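Local coordinates for protein polycyclic ketone monooxygenase (Myceliophthora thermophila, PDB 5MQ6) that catalyses Baeyer-Villiger oxidation with FAD and NADPH, inserting one oxygen atom beside the carbonyl of ketones, bulky polycyclic ones especially, to give esters or lactones, at residues V62-N68 against L178-N182; W124-P128 against T247-Y252; I225-V231 against T476-P481. All blocks are in the same frame, centred on the assembly; numbering follows the deposited sequence.

Contact 1 of 3, residues V62-N68 against L178-N182. With FAD (flavin-adenine dinucleotide), chain B.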
# COMPACT_ATOMS: atom_id res chain seq x y z
N VAL A 62 -4.97 -1.95 20.91
CA VAL A 62 -4.76 -3.32 21.49
C VAL A 62 -5.21 -3.47 22.94
O VAL A 62 -4.98 -2.62 23.74
CB VAL A 62 -3.28 -3.77 21.27
CG1 VAL A 62 -2.27 -2.84 21.93
CG2 VAL A 62 -3.11 -5.23 21.68
N ASP A 63 -5.92 -4.53 23.24
CA ASP A 63 -6.29 -4.88 24.56
C ASP A 63 -5.23 -5.84 25.16
O ASP A 63 -5.35 -7.06 25.03
CB ASP A 63 -7.64 -5.53 24.49
CG ASP A 63 -8.19 -5.87 25.83
OD1 ASP A 63 -7.46 -5.71 26.88
OD2 ASP A 63 -9.36 -6.35 25.82
N HIS A 64 -4.25 -5.28 25.84
CA HIS A 64 -3.15 -6.05 26.37
C HIS A 64 -3.57 -7.07 27.44
O HIS A 64 -3.08 -8.17 27.47
CB HIS A 64 -2.12 -5.13 26.97
CG HIS A 64 -1.36 -4.31 25.96
ND1 HIS A 64 -0.44 -4.85 25.07
CD2 HIS A 64 -1.33 -2.99 25.76
CE1 HIS A 64 0.09 -3.91 24.34
NE2 HIS A 64 -0.43 -2.76 24.74
N ALA A 65 -4.51 -6.69 28.29
CA ALA A 65 -5.10 -7.62 29.27
C ALA A 65 -5.62 -8.85 28.60
O ALA A 65 -5.28 -9.97 28.99
CB ALA A 65 -6.25 -6.94 30.02
N ALA A 66 -6.47 -8.65 27.60
CA ALA A 66 -7.03 -9.80 26.86
C ALA A 66 -5.97 -10.72 26.27
O ALA A 66 -6.11 -11.95 26.33
CB ALA A 66 -7.90 -9.31 25.73
N LEU A 67 -4.97 -10.10 25.63
CA LEU A 67 -3.88 -10.90 25.00
C LEU A 67 -2.97 -11.57 26.03
O LEU A 67 -2.65 -12.71 25.92
CB LEU A 67 -3.06 -10.05 24.05
CG LEU A 67 -3.58 -10.07 22.61
CD1 LEU A 67 -5.03 -10.04 22.49
CD2 LEU A 67 -3.04 -8.88 21.95
N ASN A 68 -2.52 -10.80 27.01
CA ASN A 68 -1.77 -11.37 28.12
C ASN A 68 -2.45 -12.55 28.86
O ASN A 68 -1.78 -13.33 29.50
CB ASN A 68 -1.42 -10.25 29.06
CG ASN A 68 -0.33 -9.40 28.50
OD1 ASN A 68 0.19 -9.70 27.42
ND2 ASN A 68 0.03 -8.35 29.22
N LEU A 178 0.09 -14.72 16.44
CA LEU A 178 0.86 -14.09 17.41
C LEU A 178 0.89 -12.58 17.10
O LEU A 178 1.48 -12.13 16.13
CB LEU A 178 2.24 -14.71 17.44
CG LEU A 178 3.27 -13.99 18.28
CD1 LEU A 178 2.85 -14.01 19.79
CD2 LEU A 178 4.62 -14.59 17.99
N PHE A 179 0.26 -11.80 17.97
CA PHE A 179 0.14 -10.34 17.73
C PHE A 179 1.13 -9.56 18.60
O PHE A 179 1.89 -10.17 19.40
CB PHE A 179 -1.33 -9.89 17.99
CG PHE A 179 -2.28 -10.45 17.04
CD1 PHE A 179 -2.19 -10.14 15.69
CD2 PHE A 179 -3.25 -11.33 17.46
CE1 PHE A 179 -3.07 -10.69 14.76
CE2 PHE A 179 -4.13 -11.83 16.56
CZ PHE A 179 -4.03 -11.52 15.19
N ARG A 180 1.13 -8.25 18.43
CA ARG A 180 2.04 -7.37 19.14
C ARG A 180 3.50 -7.72 18.91
O ARG A 180 4.37 -7.35 19.72
CB ARG A 180 1.77 -7.37 20.66
CG ARG A 180 0.31 -7.05 20.99
CD ARG A 180 0.05 -7.13 22.50
NE ARG A 180 0.23 -8.48 23.02
CZ ARG A 180 0.15 -8.82 24.30
NH1 ARG A 180 -0.18 -7.94 25.20
NH2 ARG A 180 0.36 -10.06 24.69
N SER A 181 3.79 -8.44 17.84
CA SER A 181 5.12 -8.96 17.67
C SER A 181 5.87 -8.39 16.47
O SER A 181 5.42 -8.53 15.33
CB SER A 181 5.03 -10.47 17.62
OG SER A 181 4.55 -10.96 18.82
N ASN A 182 7.06 -7.88 16.70
CA ASN A 182 7.92 -7.41 15.67
C ASN A 182 8.92 -8.45 15.29
O ASN A 182 9.74 -8.89 16.11
CB ASN A 182 8.64 -6.14 16.13
CG ASN A 182 9.55 -5.55 15.04
OD1 ASN A 182 9.25 -5.56 13.82
ND2 ASN A 182 10.67 -5.00 15.48
PA FAD B . -1.05 -4.77 5.51
O1A FAD B . -0.14 -3.59 5.56
O2A FAD B . -2.56 -4.60 5.52
O5B FAD B . -0.67 -5.74 6.73
C5B FAD B . 0.65 -6.06 6.98
C4B FAD B . 0.85 -6.16 8.48
O4B FAD B . 2.17 -6.71 8.68
C3B FAD B . 0.80 -4.84 9.24
O3B FAD B . 0.04 -4.99 10.41
C2B FAD B . 2.24 -4.57 9.59
O2B FAD B . 2.39 -3.82 10.77
C1B FAD B . 2.78 -5.98 9.71
N9A FAD B . 4.22 -6.05 9.60
C8A FAD B . 4.98 -5.53 8.59
N7A FAD B . 6.26 -5.77 8.88
C5A FAD B . 6.36 -6.41 10.06
C6A FAD B . 7.47 -6.95 10.86
N6A FAD B . 8.75 -6.85 10.56
N1A FAD B . 7.09 -7.59 11.93
C2A FAD B . 5.79 -7.70 12.32
N3A FAD B . 4.73 -7.26 11.69
C4A FAD B . 5.00 -6.57 10.54
N1 FAD B . -5.47 -0.40 -1.19
C2 FAD B . -6.47 -0.67 -2.09
O2 FAD B . -6.29 -1.45 -3.01
N3 FAD B . -7.66 -0.07 -1.98
C4 FAD B . -7.89 0.80 -0.98
O4 FAD B . -9.00 1.31 -0.93
C4X FAD B . -6.88 1.16 0.03
N5 FAD B . -7.07 2.06 1.05
C5X FAD B . -6.04 2.28 1.91
C6 FAD B . -6.19 3.25 3.01
C7 FAD B . -5.02 3.43 3.89
C7M FAD B . -5.06 4.39 5.05
C8 FAD B . -3.74 2.69 3.68
C8M FAD B . -2.51 2.86 4.58
C9 FAD B . -3.63 1.80 2.63
C9A FAD B . -4.72 1.57 1.75
N10 FAD B . -4.54 0.67 0.69
C10 FAD B . -5.62 0.43 -0.16
C1' FAD B . -3.30 -0.12 0.51
C2' FAD B . -3.39 -1.31 1.55
O2' FAD B . -2.19 -1.34 2.33
C3' FAD B . -3.69 -2.71 0.91
O3' FAD B . -4.93 -2.65 0.21
C4' FAD B . -3.89 -3.90 1.88
O4' FAD B . -4.69 -3.60 3.11
C5' FAD B . -2.52 -4.51 2.25
O5' FAD B . -2.78 -5.84 2.81
P FAD B . -1.43 -6.57 3.32
O1P FAD B . -1.94 -7.69 4.29
O2P FAD B . -0.59 -6.85 2.06
O3P FAD B . -0.57 -5.42 4.12

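Contact 2 of 3, residues W124-P128 against T247-Y252. With FAD (flavin-adenine dinucleotide), chain B.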
# COMPACT_ATOMS: atom_id res chain seq x y z
N TRP A 124 -4.86 -0.91 12.06
CA TRP A 124 -4.16 0.30 12.49
C TRP A 124 -4.90 1.62 12.26
O TRP A 124 -4.99 2.45 13.13
CB TRP A 124 -2.83 0.36 11.82
CG TRP A 124 -1.84 -0.72 12.12
CD1 TRP A 124 -1.46 -1.70 11.29
CD2 TRP A 124 -0.96 -0.82 13.27
NE1 TRP A 124 -0.48 -2.46 11.86
CE2 TRP A 124 -0.14 -1.92 13.06
CE3 TRP A 124 -0.83 -0.11 14.44
CZ2 TRP A 124 0.79 -2.35 14.00
CZ3 TRP A 124 0.13 -0.52 15.37
CH2 TRP A 124 0.92 -1.62 15.13
N ASN A 125 -5.49 1.76 11.08
CA ASN A 125 -6.12 2.98 10.63
C ASN A 125 -7.54 2.89 10.98
O ASN A 125 -8.30 1.99 10.51
CB ASN A 125 -5.92 3.17 9.12
CG ASN A 125 -4.46 3.21 8.73
OD1 ASN A 125 -3.82 4.21 8.89
ND2 ASN A 125 -3.91 2.10 8.23
N ARG A 126 -7.96 3.79 11.87
CA ARG A 126 -9.39 3.86 12.21
C ARG A 126 -9.81 5.32 12.37
O ARG A 126 -10.71 5.63 13.15
CB ARG A 126 -9.65 3.05 13.50
CG ARG A 126 -8.93 1.70 13.64
CD ARG A 126 -9.54 0.95 14.80
NE ARG A 126 -8.74 -0.25 15.05
CZ ARG A 126 -9.11 -1.26 15.84
NH1 ARG A 126 -10.25 -1.24 16.49
NH2 ARG A 126 -8.28 -2.32 16.02
N TYR A 127 -9.17 6.21 11.62
CA TYR A 127 -9.37 7.64 11.77
C TYR A 127 -10.78 7.97 11.28
O TYR A 127 -11.41 7.14 10.64
CB TYR A 127 -8.27 8.41 11.04
CG TYR A 127 -8.19 8.16 9.55
CD1 TYR A 127 -9.16 8.70 8.70
CD2 TYR A 127 -7.17 7.40 9.00
CE1 TYR A 127 -9.10 8.54 7.33
CE2 TYR A 127 -7.11 7.23 7.62
CZ TYR A 127 -8.11 7.80 6.79
OH TYR A 127 -8.12 7.65 5.46
N PRO A 128 -11.34 9.16 11.65
CA PRO A 128 -12.72 9.51 11.28
C PRO A 128 -12.88 9.68 9.77
O PRO A 128 -12.05 10.31 9.12
CB PRO A 128 -12.94 10.88 11.97
CG PRO A 128 -11.82 10.95 12.99
CD PRO A 128 -10.67 10.25 12.37
N THR A 247 -2.41 10.17 11.68
CA THR A 247 -3.70 9.61 11.31
C THR A 247 -3.76 8.09 11.40
O THR A 247 -4.82 7.46 11.60
CB THR A 247 -4.01 10.04 9.84
OG1 THR A 247 -2.93 9.69 8.93
CG2 THR A 247 -4.14 11.56 9.76
N ALA A 248 -2.60 7.48 11.14
CA ALA A 248 -2.47 6.00 11.20
C ALA A 248 -2.44 5.49 12.67
O ALA A 248 -2.58 4.31 12.93
CB ALA A 248 -1.25 5.57 10.43
N ARG A 249 -2.26 6.41 13.62
CA ARG A 249 -2.45 6.06 15.05
C ARG A 249 -3.37 7.10 15.76
O ARG A 249 -2.91 7.86 16.68
CB ARG A 249 -1.07 5.92 15.72
CG ARG A 249 -0.06 5.06 14.96
CD ARG A 249 -0.28 3.54 15.18
NE ARG A 249 0.79 2.73 14.50
CZ ARG A 249 0.81 2.36 13.22
NH1 ARG A 249 -0.14 2.71 12.41
NH2 ARG A 249 1.82 1.61 12.74
N TRP A 250 -4.66 7.11 15.34
CA TRP A 250 -5.57 8.18 15.76
C TRP A 250 -5.83 8.21 17.28
O TRP A 250 -6.14 7.19 17.88
CB TRP A 250 -6.88 8.03 15.12
CG TRP A 250 -7.77 9.28 15.25
CD1 TRP A 250 -8.78 9.46 16.13
CD2 TRP A 250 -7.75 10.45 14.41
NE1 TRP A 250 -9.38 10.66 15.92
CE2 TRP A 250 -8.76 11.30 14.89
CE3 TRP A 250 -6.96 10.85 13.32
CZ2 TRP A 250 -9.03 12.55 14.30
CZ3 TRP A 250 -7.21 12.05 12.71
CH2 TRP A 250 -8.24 12.91 13.20
N ASN A 251 -5.81 9.40 17.84
CA ASN A 251 -6.01 9.62 19.30
C ASN A 251 -7.39 10.19 19.60
O ASN A 251 -7.60 11.43 19.65
CB ASN A 251 -4.94 10.51 19.86
CG ASN A 251 -4.92 10.51 21.37
OD1 ASN A 251 -5.93 10.19 22.05
ND2 ASN A 251 -3.78 10.85 21.91
N TYR A 252 -8.30 9.26 19.84
CA TYR A 252 -9.65 9.56 20.17
C TYR A 252 -9.85 10.18 21.55
O TYR A 252 -10.96 10.73 21.83
CB TYR A 252 -10.53 8.34 19.97
CG TYR A 252 -10.93 8.11 18.50
CD1 TYR A 252 -11.76 9.02 17.84
CD2 TYR A 252 -10.48 7.01 17.78
CE1 TYR A 252 -12.14 8.83 16.53
CE2 TYR A 252 -10.86 6.80 16.46
CZ TYR A 252 -11.68 7.73 15.84
OH TYR A 252 -12.06 7.58 14.58
PA FAD B . -1.05 -4.77 5.51
O1A FAD B . -0.14 -3.59 5.56
O2A FAD B . -2.56 -4.60 5.52
O5B FAD B . -0.67 -5.74 6.73
C5B FAD B . 0.65 -6.06 6.98
C4B FAD B . 0.85 -6.16 8.48
O4B FAD B . 2.17 -6.71 8.68
C3B FAD B . 0.80 -4.84 9.24
O3B FAD B . 0.04 -4.99 10.41
C2B FAD B . 2.24 -4.57 9.59
O2B FAD B . 2.39 -3.82 10.77
C1B FAD B . 2.78 -5.98 9.71
N9A FAD B . 4.22 -6.05 9.60
C8A FAD B . 4.98 -5.53 8.59
N7A FAD B . 6.26 -5.77 8.88
C5A FAD B . 6.36 -6.41 10.06
C6A FAD B . 7.47 -6.95 10.86
N6A FAD B . 8.75 -6.85 10.56
N1A FAD B . 7.09 -7.59 11.93
C2A FAD B . 5.79 -7.70 12.32
N3A FAD B . 4.73 -7.26 11.69
C4A FAD B . 5.00 -6.57 10.54
N1 FAD B . -5.47 -0.40 -1.19
C2 FAD B . -6.47 -0.67 -2.09
O2 FAD B . -6.29 -1.45 -3.01
N3 FAD B . -7.66 -0.07 -1.98
C4 FAD B . -7.89 0.80 -0.98
O4 FAD B . -9.00 1.31 -0.93
C4X FAD B . -6.88 1.16 0.03
N5 FAD B . -7.07 2.06 1.05
C5X FAD B . -6.04 2.28 1.91
C6 FAD B . -6.19 3.25 3.01
C7 FAD B . -5.02 3.43 3.89
C7M FAD B . -5.06 4.39 5.05
C8 FAD B . -3.74 2.69 3.68
C8M FAD B . -2.51 2.86 4.58
C9 FAD B . -3.63 1.80 2.63
C9A FAD B . -4.72 1.57 1.75
N10 FAD B . -4.54 0.67 0.69
C10 FAD B . -5.62 0.43 -0.16
C1' FAD B . -3.30 -0.12 0.51
C2' FAD B . -3.39 -1.31 1.55
O2' FAD B . -2.19 -1.34 2.33
C3' FAD B . -3.69 -2.71 0.91
O3' FAD B . -4.93 -2.65 0.21
C4' FAD B . -3.89 -3.90 1.88
O4' FAD B . -4.69 -3.60 3.11
C5' FAD B . -2.52 -4.51 2.25
O5' FAD B . -2.78 -5.84 2.81
P FAD B . -1.43 -6.57 3.32
O1P FAD B . -1.94 -7.69 4.29
O2P FAD B . -0.59 -6.85 2.06
O3P FAD B . -0.57 -5.42 4.12
O HOH W 1 -5.70 5.25 13.04
O HOH W 2 -3.40 7.39 7.81

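Contact 3 of 3, residues I225-V231 against T476-P481. With NDP (NADPH dihydro-nicotinamide-adenine-dinucleotide phosphate), chain C.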
# COMPACT_ATOMS: atom_id res chain seq x y z
N ILE A 225 2.84 -2.68 2.28
CA ILE A 225 3.56 -1.62 1.57
C ILE A 225 3.46 -0.24 2.24
O ILE A 225 4.33 0.60 2.02
CB ILE A 225 3.06 -1.47 0.11
CG1 ILE A 225 1.49 -1.36 0.02
CG2 ILE A 225 3.50 -2.62 -0.75
CD1 ILE A 225 0.91 -1.05 -1.41
N LEU A 226 2.37 0.02 2.99
CA LEU A 226 2.14 1.35 3.66
C LEU A 226 1.93 1.06 5.16
O LEU A 226 0.78 1.00 5.67
CB LEU A 226 0.98 2.09 2.99
CG LEU A 226 1.27 2.45 1.48
CD1 LEU A 226 -0.04 2.57 0.66
CD2 LEU A 226 2.14 3.69 1.34
N THR A 227 3.06 0.83 5.83
CA THR A 227 3.12 0.10 7.12
C THR A 227 3.75 0.87 8.26
O THR A 227 3.46 0.60 9.40
CB THR A 227 3.91 -1.23 6.92
OG1 THR A 227 5.17 -0.98 6.26
CG2 THR A 227 3.00 -2.21 6.03
N ASN A 228 4.56 1.87 7.92
CA ASN A 228 5.43 2.55 8.87
C ASN A 228 5.17 4.02 8.73
O ASN A 228 5.73 4.64 7.80
CB ASN A 228 6.86 2.23 8.47
CG ASN A 228 7.20 0.80 8.83
OD1 ASN A 228 6.94 -0.18 8.06
ND2 ASN A 228 7.72 0.65 10.04
N PRO A 229 4.31 4.57 9.60
CA PRO A 229 3.96 6.00 9.49
C PRO A 229 5.22 6.84 9.52
O PRO A 229 6.05 6.60 10.39
CB PRO A 229 3.12 6.26 10.74
CG PRO A 229 2.67 4.96 11.20
CD PRO A 229 3.72 3.97 10.80
N GLN A 230 5.34 7.82 8.60
CA GLN A 230 6.45 8.77 8.64
C GLN A 230 5.98 10.14 8.98
O GLN A 230 4.78 10.44 8.97
CB GLN A 230 7.18 8.83 7.29
CG GLN A 230 6.25 9.17 6.09
CD GLN A 230 6.99 9.32 4.78
OE1 GLN A 230 8.03 8.67 4.53
NE2 GLN A 230 6.45 10.16 3.91
N VAL A 231 6.97 10.96 9.31
CA VAL A 231 6.80 12.41 9.48
C VAL A 231 7.95 13.12 8.80
O VAL A 231 9.08 12.59 8.69
CB VAL A 231 6.74 12.86 10.95
CG1 VAL A 231 5.55 12.20 11.59
CG2 VAL A 231 8.03 12.52 11.68
N THR A 476 0.90 12.65 7.15
CA THR A 476 2.09 12.79 6.37
C THR A 476 2.54 11.42 5.79
O THR A 476 3.62 11.30 5.18
CB THR A 476 3.17 13.45 7.20
OG1 THR A 476 3.10 12.93 8.52
CG2 THR A 476 2.87 14.96 7.27
N GLY A 477 1.71 10.41 5.94
CA GLY A 477 1.88 9.26 5.13
C GLY A 477 2.82 8.27 5.79
O GLY A 477 2.99 8.31 7.01
N TYR A 478 3.36 7.37 4.97
CA TYR A 478 4.09 6.14 5.37
C TYR A 478 5.35 6.04 4.58
O TYR A 478 5.42 6.54 3.48
CB TYR A 478 3.28 4.87 5.03
CG TYR A 478 1.90 4.93 5.58
CD1 TYR A 478 0.93 5.72 4.95
CD2 TYR A 478 1.54 4.24 6.78
CE1 TYR A 478 -0.38 5.82 5.48
CE2 TYR A 478 0.21 4.32 7.31
CZ TYR A 478 -0.75 5.13 6.66
OH TYR A 478 -2.06 5.24 7.12
N VAL A 479 6.33 5.30 5.09
CA VAL A 479 7.52 4.98 4.26
C VAL A 479 7.06 4.44 2.89
O VAL A 479 6.16 3.58 2.80
CB VAL A 479 8.48 3.98 4.95
CG1 VAL A 479 9.66 3.59 4.02
CG2 VAL A 479 9.03 4.58 6.24
N THR A 480 7.67 4.99 1.83
CA THR A 480 7.30 4.59 0.50
C THR A 480 7.28 3.02 0.27
O THR A 480 8.12 2.29 0.81
CB THR A 480 8.16 5.29 -0.57
OG1 THR A 480 7.76 4.83 -1.84
CG2 THR A 480 9.65 5.01 -0.43
N PRO A 481 6.31 2.53 -0.55
CA PRO A 481 6.32 1.13 -0.94
C PRO A 481 7.61 0.70 -1.63
O PRO A 481 7.98 -0.50 -1.57
CB PRO A 481 5.12 1.04 -1.90
CG PRO A 481 4.12 2.03 -1.29
CD PRO A 481 5.03 3.19 -0.99
PA NDP C . 0.51 10.47 1.56
O1A NDP C . 2.03 10.09 1.64
O2A NDP C . -0.35 10.17 0.35
O5B NDP C . 0.40 12.01 1.97
C5B NDP C . 1.28 12.63 2.89
C4B NDP C . 0.98 14.11 2.73
O4B NDP C . 1.84 14.88 3.61
C3B NDP C . 1.22 14.57 1.29
O3B NDP C . 0.08 15.34 0.86
C2B NDP C . 2.50 15.35 1.45
O2B NDP C . 2.73 16.36 0.42
C1B NDP C . 2.37 15.93 2.84
N9A NDP C . 3.67 16.38 3.35
C8A NDP C . 4.84 15.67 3.43
N7A NDP C . 5.83 16.44 3.92
C5A NDP C . 5.24 17.64 4.14
C6A NDP C . 5.73 18.93 4.62
N6A NDP C . 7.01 19.02 4.96
N1A NDP C . 4.84 19.94 4.70
C2A NDP C . 3.52 19.84 4.34
N3A NDP C . 2.99 18.70 3.87
C4A NDP C . 3.82 17.61 3.76
O3 NDP C . -0.28 9.79 2.77
PN NDP C . -1.87 9.44 2.97
O1N NDP C . -1.96 8.83 4.41
O2N NDP C . -2.75 10.63 2.68
O5D NDP C . -2.20 8.30 1.86
C5D NDP C . -1.32 7.12 1.81
C4D NDP C . -1.94 6.01 0.98
O4D NDP C . -3.07 5.43 1.67
C3D NDP C . -2.61 6.59 -0.26
O3D NDP C . -1.71 7.16 -1.29
C2D NDP C . -3.61 5.48 -0.63
O2D NDP C . -2.94 4.35 -1.27
C1D NDP C . -4.20 5.18 0.75
P2B NDP C . 3.55 15.95 -0.92
O1X NDP C . 4.76 15.17 -0.40
O2X NDP C . 4.04 17.22 -1.57
O3X NDP C . 2.55 15.24 -1.85
O HOH W 3 7.11 0.18 2.35
O HOH W 4 5.72 1.85 4.76
O HOH W 5 9.03 7.36 2.02

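Contact 1 of 3, residues V62-N68 against L178-N182
The guanidinium of Arg180 has Leu67 over one face and His64 and Asn68 at its edge. Val62 CG2 lies over the rim of one face of the His64 ring. Leu67 CB sits above the middle of the guanidinium, 3.4 Å from Arg180 CZ, while its CD2 branch runs back along NE and CD. Arg180 NH1 donates to His64 ND1 at 3.1 Å, in plane for both groups, although they are inclined by 35°. Asn68 turns its amide across the group and offers OD1 to two donors, 2.8 Å from Arg180 NH2 and 2.9 Å from Arg180 NH1; the NH2 bond is the nearer to the carbonyl plane, the NH1 bond rising well above it. Three bonds at the edge thus fix the rotation of the guanidinium. Arg180 already heads for the helix from CB, and a bend at chi3 (-65°) turns the guanidinium face to Leu67; Val62 CG2 packs on the aliphatic part, 3.8 Å from Arg180 CD. Asn68 ND2 is bonded to Arg203 O, and Glu201 forms a long, weak ion pair with Arg180. An arginine thereby fastens this short surface helix to the FAD-binding Rossmann-type domain, where Ser181 and Asn182 border the adenine.

Contact 2 of 3, residues W124-P128 against T247-Y252
Trp124 lies against the guanidinium of Arg249, which stacks flat on one face of the indole with centres 3.8 Å apart and planes inclined by 21°. The guanidinium sits toward the six-membered ring, its carbon over Trp124 CE3. A bend at chi2 (-80°) folds Arg249 back over the ring, and NH1 donates to Ala248 O while NE is held by Ala57 O. At the indole edge, Trp124 NE1 donates to FAD O3B at 3.0 Å, with a weaker bond to O2B. The carbonyl oxygens of Trp124 and Ala248 come close without bonding; a water receives Arg126 N and Trp250 N and donates to Trp124 O and Thr247 O, joining both backbones. Asn125 OD1 rests beside Ala248, 3.3 Å from Ala248 CB, and is bonded to Tyr478 OH, while its ND2 donates to Thr121 O. Next, Arg126 offers its carbonyl oxygen, in plane, to Tyr252 OH at 2.8 Å. Tyr127 CB packs 3.6 Å from Trp250 CE3, and Thr247 O lies at the edge of the tyrosine ring; chi1 of 61° sets that ring between the backbone N and carbonyl carbon, and its OH bonds Gln283. Pro128 closes the series with a CH-pi contact: Pro128 CD stands 3.4 Å from the centroid of the Trp250 six-membered ring, almost on its normal. The chemistry thus changes along the contact, from a cation on an indole beside the FAD ribose, through a water with four hydrogen bonds, to proline on tryptophan. The stacked cation would probably polarise the indole and make its N-H a somewhat better donor to the FAD ribose.

Contact 3 of 3, residues I225-V231 against T476-P481
Leu226 lies over one face of the Tyr478 ring, with Leu226 CB 4.0 Å from Tyr478 CG. The ring is carried there by a chi1 of -52°, with CG beside the backbone N, although the CA-CB bond of Tyr478 leads away from residues 225-231. At the ring edge stand Asn228 N and the NADPH phosphate oxygen O1N, while the hydroxyl is hydrogen-bonded outside the segments, to Asn125 OD1. Leu226 parts its two methyls: CD1 faces the nicotinamide-side ribose of NADPH, and CD2 meets the Pro481 ring, 3.7 Å from Pro481 CG. Ile225 packs at a slant on the same proline, its CB 3.8 Å from Pro481 CB. Gln230 is extended beyond CG and runs alongside the backbone of 476-478; its NE2 makes a weak bond to Thr476 O, and its OE1 receives a water that also accepts from Thr480 N. Thr476 points at the other segment and donates from OG1 to Gln230 O at 3.0 Å. Between these side chains the backbones run antiparallel and form a single bridge, Pro229 with Tyr478, flanked by Val479 N to Asn228 O and Gln230 N to Gly477 O, both 2.9 Å long. Gly477, with no side chain, brings its CA to 3.2 Å from NADPH O3, and the chain passes close beside the pyrophosphate. FAD touches Leu226, Thr227 and Tyr478, which places the contact between the two cofactors. Residues 476-481 follow strand 471-474 of the parallel five-stranded sheet and precede helix 488-492, while strand 230-232 pairs antiparallel with strand 42-44, and His246 at the end of strand 244-246 touches Pro229 and Thr476.

How the contacts relate
From the N terminus, the chain leaves helix 64-68 and, through the first strands of the FAD-binding sheet, returns at 178-182, where contact 1 closes a loop of 109 residues. Within that loop lies 124-128, whose partner 247-252 comes after it, so contact 2 crosses contact 1. Residues 225-231 fall inside the loop of contact 2 and pair with 476-481 far beyond it; contacts 2 and 3 therefore cross as well, whereas contact 1 ends before contact 3 begins. Contacts 2 and 3 touch, through a side-chain hydrogen bond and the packing of Arg249 on Pro229, joining the FAD side to the NADPH-side sheet. Contact 1 stands apart, near the FAD adenine.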